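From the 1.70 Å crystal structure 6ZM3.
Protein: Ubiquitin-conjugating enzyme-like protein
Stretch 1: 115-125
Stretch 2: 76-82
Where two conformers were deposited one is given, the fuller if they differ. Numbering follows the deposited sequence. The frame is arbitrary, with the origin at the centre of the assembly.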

ATOM      1  N   LEU B 115      -9.078  -5.518  18.982  1.00 25.06           N
ATOM      2  CA  LEU B 115      -9.534  -6.890  19.198  1.00 25.74           C
ATOM      3  C   LEU B 115     -10.321  -7.400  17.977  1.00 22.28           C
ATOM      4  O   LEU B 115     -10.159  -8.557  17.595  1.00 25.79           O
ATOM      5  CB  LEU B 115     -10.316  -6.977  20.520  1.00 29.46           C
ATOM      6  CG  LEU B 115     -10.737  -8.378  20.998  1.00 31.08           C
ATOM      7  CD1 LEU B 115      -9.572  -9.366  21.055  1.00 31.24           C
ATOM      8  CD2 LEU B 115     -11.409  -8.281  22.356  1.00 34.55           C
ATOM      9  N   CYS B 116     -11.137  -6.549  17.350  1.00 21.67           N
ATOM     10  CA  CYS B 116     -11.850  -6.941  16.126  1.00 26.21           C
ATOM     11  C   CYS B 116     -10.864  -7.443  15.079  1.00 26.55           C
ATOM     12  O   CYS B 116     -11.080  -8.506  14.479  1.00 25.35           O
ATOM     13  CB  CYS B 116     -12.700  -5.835  15.493  1.00 23.14           C
ATOM     14  SG  CYS B 116     -14.153  -5.306  16.432  1.00 27.47           S
ATOM     15  N   LEU B 117      -9.758  -6.701  14.894  1.00 25.42           N
ATOM     16  CA  LEU B 117      -8.751  -7.108  13.928  1.00 23.62           C
ATOM     17  C   LEU B 117      -8.013  -8.384  14.344  1.00 25.02           C
ATOM     18  O   LEU B 117      -7.749  -9.239  13.485  1.00 24.20           O
ATOM     19  CB  LEU B 117      -7.784  -5.948  13.636  1.00 21.81           C
ATOM     20  CG  LEU B 117      -8.357  -4.670  13.026  1.00 22.24           C
ATOM     21  CD1 LEU B 117      -7.214  -3.783  12.490  1.00 23.01           C
ATOM     22  CD2 LEU B 117      -9.339  -4.948  11.890  1.00 26.39           C
ATOM     23  N   SER B 118      -7.639  -8.542  15.639  1.00 24.15           N
ATOM     24  CA  SER B 118      -7.020  -9.783  16.073  0.50 25.79           C
ATOM     25  C   SER B 118      -7.941 -10.959  15.780  1.00 22.08           C
ATOM     26  O   SER B 118      -7.456 -12.013  15.409  1.00 21.81           O
ATOM     27  CB  SER B 118      -6.610  -9.779  17.526  0.50 24.47           C
ATOM     28  OG  SER B 118      -5.231  -9.502  17.614  0.50 28.56           O
ATOM     29  N   GLU B 119      -9.247 -10.737  15.978  1.00 24.69           N
ATOM     30  CA  GLU B 119     -10.290 -11.740  15.796  1.00 25.30           C
ATOM     31  C   GLU B 119     -10.539 -12.047  14.314  1.00 23.81           C
ATOM     32  O   GLU B 119     -10.823 -13.205  13.983  1.00 22.63           O
ATOM     33  CB  GLU B 119     -11.567 -11.391  16.558  1.00 25.25           C
ATOM     34  CG  GLU B 119     -11.413 -11.495  18.084  1.00 27.01           C
ATOM     35  CD  GLU B 119     -11.249 -12.907  18.620  1.00 29.92           C
ATOM     36  OE1 GLU B 119     -12.033 -13.769  18.193  1.00 32.84           O
ATOM     37  OE2 GLU B 119     -10.290 -13.169  19.388  1.00 36.66           O
ATOM     38  N   LEU B 120     -10.441 -11.040  13.430  1.00 24.56           N
ATOM     39  CA  LEU B 120     -10.409 -11.317  11.993  1.00 24.53           C
ATOM     40  C   LEU B 120      -9.160 -12.100  11.594  1.00 24.65           C
ATOM     41  O   LEU B 120      -9.208 -13.001  10.746  1.00 25.56           O
ATOM     42  CB  LEU B 120     -10.563 -10.005  11.221  1.00 22.76           C
ATOM     43  CG  LEU B 120     -11.969  -9.434  11.283  1.00 25.04           C
ATOM     44  CD1 LEU B 120     -12.018  -7.992  10.790  1.00 24.57           C
ATOM     45  CD2 LEU B 120     -12.910 -10.315  10.452  1.00 23.48           C
ATOM     46  N   ARG B 121      -8.019 -11.801  12.233  1.00 23.12           N
ATOM     47  CA  ARG B 121      -6.795 -12.524  11.953  1.00 25.02           C
ATOM     48  C   ARG B 121      -6.863 -13.982  12.411  1.00 26.55           C
ATOM     49  O   ARG B 121      -6.382 -14.867  11.714  1.00 25.43           O
ATOM     50  CB  ARG B 121      -5.579 -11.803  12.552  1.00 23.28           C
ATOM     51  CG  ARG B 121      -4.266 -12.319  11.992  1.00 23.32           C
ATOM     52  CD  ARG B 121      -3.116 -11.549  12.595  1.00 23.45           C
ATOM     53  NE  ARG B 121      -1.821 -12.158  12.410  1.00 24.24           N
ATOM     54  CZ  ARG B 121      -1.284 -13.065  13.235  1.00 28.61           C
ATOM     55  NH1 ARG B 121      -1.965 -13.554  14.265  1.00 25.37           N
ATOM     56  NH2 ARG B 121      -0.073 -13.517  12.996  1.00 33.00           N
ATOM     57  N   LYS B 122      -7.493 -14.240  13.557  1.00 29.69           N
ATOM     58  CA  LYS B 122      -7.684 -15.616  13.994  1.00 30.29           C
ATOM     59  C   LYS B 122      -8.596 -16.347  13.003  1.00 27.57           C
ATOM     60  O   LYS B 122      -8.330 -17.499  12.695  1.00 31.89           O
ATOM     61  CB  LYS B 122      -8.318 -15.656  15.388  1.00 35.01           C
ATOM     62  CG  LYS B 122      -7.492 -15.094  16.542  1.00 36.53           C
ATOM     63  CD  LYS B 122      -7.940 -15.642  17.888  1.00 38.67           C
ATOM     64  N   GLU B 123      -9.629 -15.666  12.469  1.00 26.43           N
ATOM     65  CA  GLU B 123     -10.557 -16.254  11.503  1.00 29.60           C
ATOM     66  C   GLU B 123      -9.800 -16.851  10.324  1.00 30.24           C
ATOM     67  O   GLU B 123     -10.269 -17.811   9.724  1.00 31.69           O
ATOM     68  CB  GLU B 123     -11.551 -15.243  10.917  1.00 28.65           C
ATOM     69  CG  GLU B 123     -12.740 -14.916  11.793  1.00 33.25           C
ATOM     70  CD  GLU B 123     -13.838 -15.968  11.882  1.00 44.43           C
ATOM     71  OE1 GLU B 123     -13.687 -17.059  11.276  1.00 45.13           O
ATOM     72  OE2 GLU B 123     -14.844 -15.704  12.564  1.00 46.36           O
ATOM     73  N   MET B 124      -8.647 -16.250   9.985  1.00 26.69           N
ATOM     74  CA  MET B 124      -7.832 -16.676   8.865  1.00 26.73           C
ATOM     75  C   MET B 124      -7.051 -17.938   9.222  1.00 27.06           C
ATOM     76  O   MET B 124      -6.647 -18.682   8.334  1.00 28.96           O
ATOM     77  CB  MET B 124      -6.851 -15.561   8.476  1.00 25.31           C
ATOM     78  CG  MET B 124      -7.538 -14.331   7.964  1.00 25.35           C
ATOM     79  SD  MET B 124      -6.381 -12.925   7.730  1.00 25.70           S
ATOM     80  CE  MET B 124      -7.570 -11.652   7.332  1.00 22.53           C
ATOM     81  N   ALA B 125      -6.800 -18.150  10.520  1.00 29.59           N
ATOM     82  CA  ALA B 125      -5.915 -19.210  10.977  1.00 27.54           C
ATOM     83  C   ALA B 125      -6.719 -20.478  11.295  1.00 28.22           C
ATOM     84  O   ALA B 125      -6.115 -21.507  11.530  1.00 29.81           O
ATOM     85  CB  ALA B 125      -5.178 -18.767  12.223  1.00 28.07           C
TER
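Stretch 2 (76-82) PPHIRFL

Not a single hydrogen bond joins these two segments: stretch 2 lies on the helix of stretch 1 through apolar side chains alone, and with only 265 Å² buried, both sides summed, a handful of residues carries the whole contact. The rule to read from it is one of periodicity. A helix offers every third or fourth residue to a partner, an extended strand every second, and here the two repeats advance together, with contacts shared between neighbouring positions.

The helix is already under way when stretch 1 begins at Leu-115. Its backbone amides are spent on its own carbonyls, as in Leu-120 N to Cys-116 O at 2.8 Å and Arg-121 N to Leu-117 O at 2.9 Å. Toward the end of the stretch the pattern changes: Met-124 N makes a weak bond to Leu-120 O at 3.4 Å and a hydrogen bond to Arg-121 O at 3.2 Å.

Stretch 2 enters as two prolines, Pro-76 and Pro-77, with psi near 160°, and continues as an extended strand from His-78 to Phe-81 before Leu-82 turns to phi/psi of -92/-41. Strand and helix run in broadly the same direction, their axes crossing at -44° and approaching to 11.2 Å. That spacing leaves room for a layer of side chains between the two backbones; the nearest register, Cys-116 to Ile-79, still holds their CA atoms 8.8 Å apart.

Ile-79 is the centre of the layer. Its CA-to-CB bond points toward the helix, and its m, t rotamer places Ile-79 CD1 3.6 Å from Cys-116 CB, the closest approach in the contact. The same Ile-79 CD1 lies 4.4 Å from Leu-117 CD2, while Ile-79 CG2 meets Leu-120 CD1 at 4.0 Å. One beta-branched residue thus touches two successive turns of the helix. Leu-117 takes part although its CA-to-CB bond points sideways, because the end of its side chain comes nearer.

Before Ile-79, Pro-77 packs its ring against the small Cys-116, Pro-77 CG to Cys-116 SG at 4.0 Å. Two residues after it, Phe-81 extends the layer along the helix. Its CA-to-CB bond is sideways, yet the ring reaches in, with Phe-81 CZ 3.8 Å from Met-124 CE and Phe-81 CE1 4.3 Å from Leu-120 CD1. Both methyls approach the ring obliquely. Leu-120 therefore bridges Ile-79 and Phe-81, and Met-124, with chi angles m, t, t, is stretched out far enough to deliver its terminal methyl to the aromatic ring.

The order is collinear: Pro-77, Ile-79 and Phe-81 advance along the strand as Cys-116, Leu-120 and Met-124 advance along the helix. Most of the residues between them, Leu-117 excepted, show the complementary rule. His-78 and Arg-80 have side chains out of reach of the helix, and Ser-118, Glu-119 and Lys-122 are likewise out of reach of the strand. No charged side chain enters this surface, and the residues that meet across it are all buried.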

ATOM      1  N   PRO B  76     -21.604  -2.414  16.744  1.00 35.49           N
ATOM      2  CA  PRO B  76     -20.221  -2.671  16.341  1.00 30.78           C
ATOM      3  C   PRO B  76     -19.692  -1.617  15.363  1.00 26.30           C
ATOM      4  O   PRO B  76     -20.468  -0.882  14.751  1.00 29.27           O
ATOM      5  CB  PRO B  76     -20.292  -4.072  15.690  1.00 32.93           C
ATOM      6  CG  PRO B  76     -21.626  -4.645  16.161  1.00 30.98           C
ATOM      7  CD  PRO B  76     -22.535  -3.436  16.238  1.00 33.84           C
ATOM      8  N   PRO B  77     -18.352  -1.509  15.178  1.00 25.69           N
ATOM      9  CA  PRO B  77     -17.804  -0.667  14.124  1.00 26.82           C
ATOM     10  C   PRO B  77     -18.102  -1.324  12.775  1.00 27.87           C
ATOM     11  O   PRO B  77     -18.262  -2.547  12.690  1.00 34.12           O
ATOM     12  CB  PRO B  77     -16.288  -0.735  14.354  1.00 27.10           C
ATOM     13  CG  PRO B  77     -16.031  -2.010  15.136  1.00 30.82           C
ATOM     14  CD  PRO B  77     -17.317  -2.275  15.883  1.00 25.98           C
ATOM     15  N   HIS B  78     -18.136  -0.505  11.728  1.00 31.24           N
ATOM     16  CA  HIS B  78     -18.255  -0.997  10.359  1.00 30.37           C
ATOM     17  C   HIS B  78     -16.854  -1.210   9.817  1.00 28.06           C
ATOM     18  O   HIS B  78     -16.102  -0.241   9.747  1.00 27.21           O
ATOM     19  CB  HIS B  78     -19.045   0.015   9.521  1.00 32.43           C
ATOM     20  CG  HIS B  78     -20.353   0.369  10.145  1.00 45.05           C
ATOM     21  ND1 HIS B  78     -21.375  -0.549  10.290  1.00 46.51           N
ATOM     22  CD2 HIS B  78     -20.812   1.525  10.677  1.00 51.46           C
ATOM     23  CE1 HIS B  78     -22.407   0.028  10.862  1.00 48.18           C
ATOM     24  NE2 HIS B  78     -22.087   1.301  11.112  1.00 50.93           N
ATOM     25  N   ILE B  79     -16.515  -2.468   9.510  1.00 26.71           N
ATOM     26  CA  ILE B  79     -15.201  -2.867   9.039  1.00 25.46           C
ATOM     27  C   ILE B  79     -15.360  -3.362   7.597  1.00 29.11           C
ATOM     28  O   ILE B  79     -16.189  -4.231   7.319  1.00 25.48           O
ATOM     29  CB  ILE B  79     -14.569  -3.925   9.973  1.00 25.50           C
ATOM     30  CG1 ILE B  79     -14.594  -3.492  11.451  1.00 24.65           C
ATOM     31  CG2 ILE B  79     -13.167  -4.345   9.529  1.00 25.85           C
ATOM     32  CD1 ILE B  79     -13.654  -4.313  12.342  1.00 23.96           C
ATOM     33  N   ARG B  80     -14.549  -2.801   6.690  1.00 24.28           N
ATOM     34  CA  ARG B  80     -14.491  -3.228   5.296  1.00 26.02           C
ATOM     35  C   ARG B  80     -13.035  -3.575   4.985  1.00 24.72           C
ATOM     36  O   ARG B  80     -12.133  -2.775   5.267  1.00 21.83           O
ATOM     37  CB  ARG B  80     -14.832  -2.031   4.406  1.00 29.23           C
ATOM     38  CG  ARG B  80     -15.482  -2.356   3.069  1.00 38.28           C
ATOM     39  CD  ARG B  80     -16.053  -1.126   2.375  1.00 41.74           C
ATOM     40  NE  ARG B  80     -15.253   0.086   2.585  1.00 48.48           N
ATOM     41  CZ  ARG B  80     -14.408   0.627   1.691  1.00 46.73           C
ATOM     42  NH1 ARG B  80     -14.248   0.078   0.497  1.00 48.80           N
ATOM     43  NH2 ARG B  80     -13.739   1.735   1.982  1.00 43.25           N
ATOM     44  N   PHE B  81     -12.811  -4.722   4.345  1.00 23.24           N
ATOM     45  CA  PHE B  81     -11.486  -4.990   3.812  1.00 21.29           C
ATOM     46  C   PHE B  81     -11.291  -4.152   2.551  1.00 23.86           C
ATOM     47  O   PHE B  81     -12.190  -4.083   1.701  1.00 24.35           O
ATOM     48  CB  PHE B  81     -11.283  -6.472   3.505  1.00 20.14           C
ATOM     49  CG  PHE B  81     -10.877  -7.333   4.677  1.00 20.81           C
ATOM     50  CD1 PHE B  81     -11.844  -7.862   5.532  1.00 21.24           C
ATOM     51  CD2 PHE B  81      -9.547  -7.647   4.904  1.00 21.15           C
ATOM     52  CE1 PHE B  81     -11.469  -8.665   6.598  1.00 20.84           C
ATOM     53  CE2 PHE B  81      -9.179  -8.465   5.953  1.00 21.73           C
ATOM     54  CZ  PHE B  81     -10.149  -8.983   6.788  1.00 21.23           C
ATOM     55  N   LEU B  82     -10.114  -3.531   2.438  1.00 20.90           N
ATOM     56  CA  LEU B  82      -9.720  -2.855   1.206  1.00 21.20           C
ATOM     57  C   LEU B  82      -8.938  -3.822   0.328  1.00 22.93           C
ATOM     58  O   LEU B  82      -9.085  -3.784  -0.898  1.00 23.98           O
ATOM     59  CB  LEU B  82      -8.866  -1.629   1.524  1.00 21.95           C
ATOM     60  CG  LEU B  82      -9.564  -0.508   2.293  1.00 23.17           C
ATOM     61  CD1 LEU B  82      -8.657   0.717   2.356  1.00 24.30           C
ATOM     62  CD2 LEU B  82     -10.895  -0.131   1.670  1.00 23.48           C
TER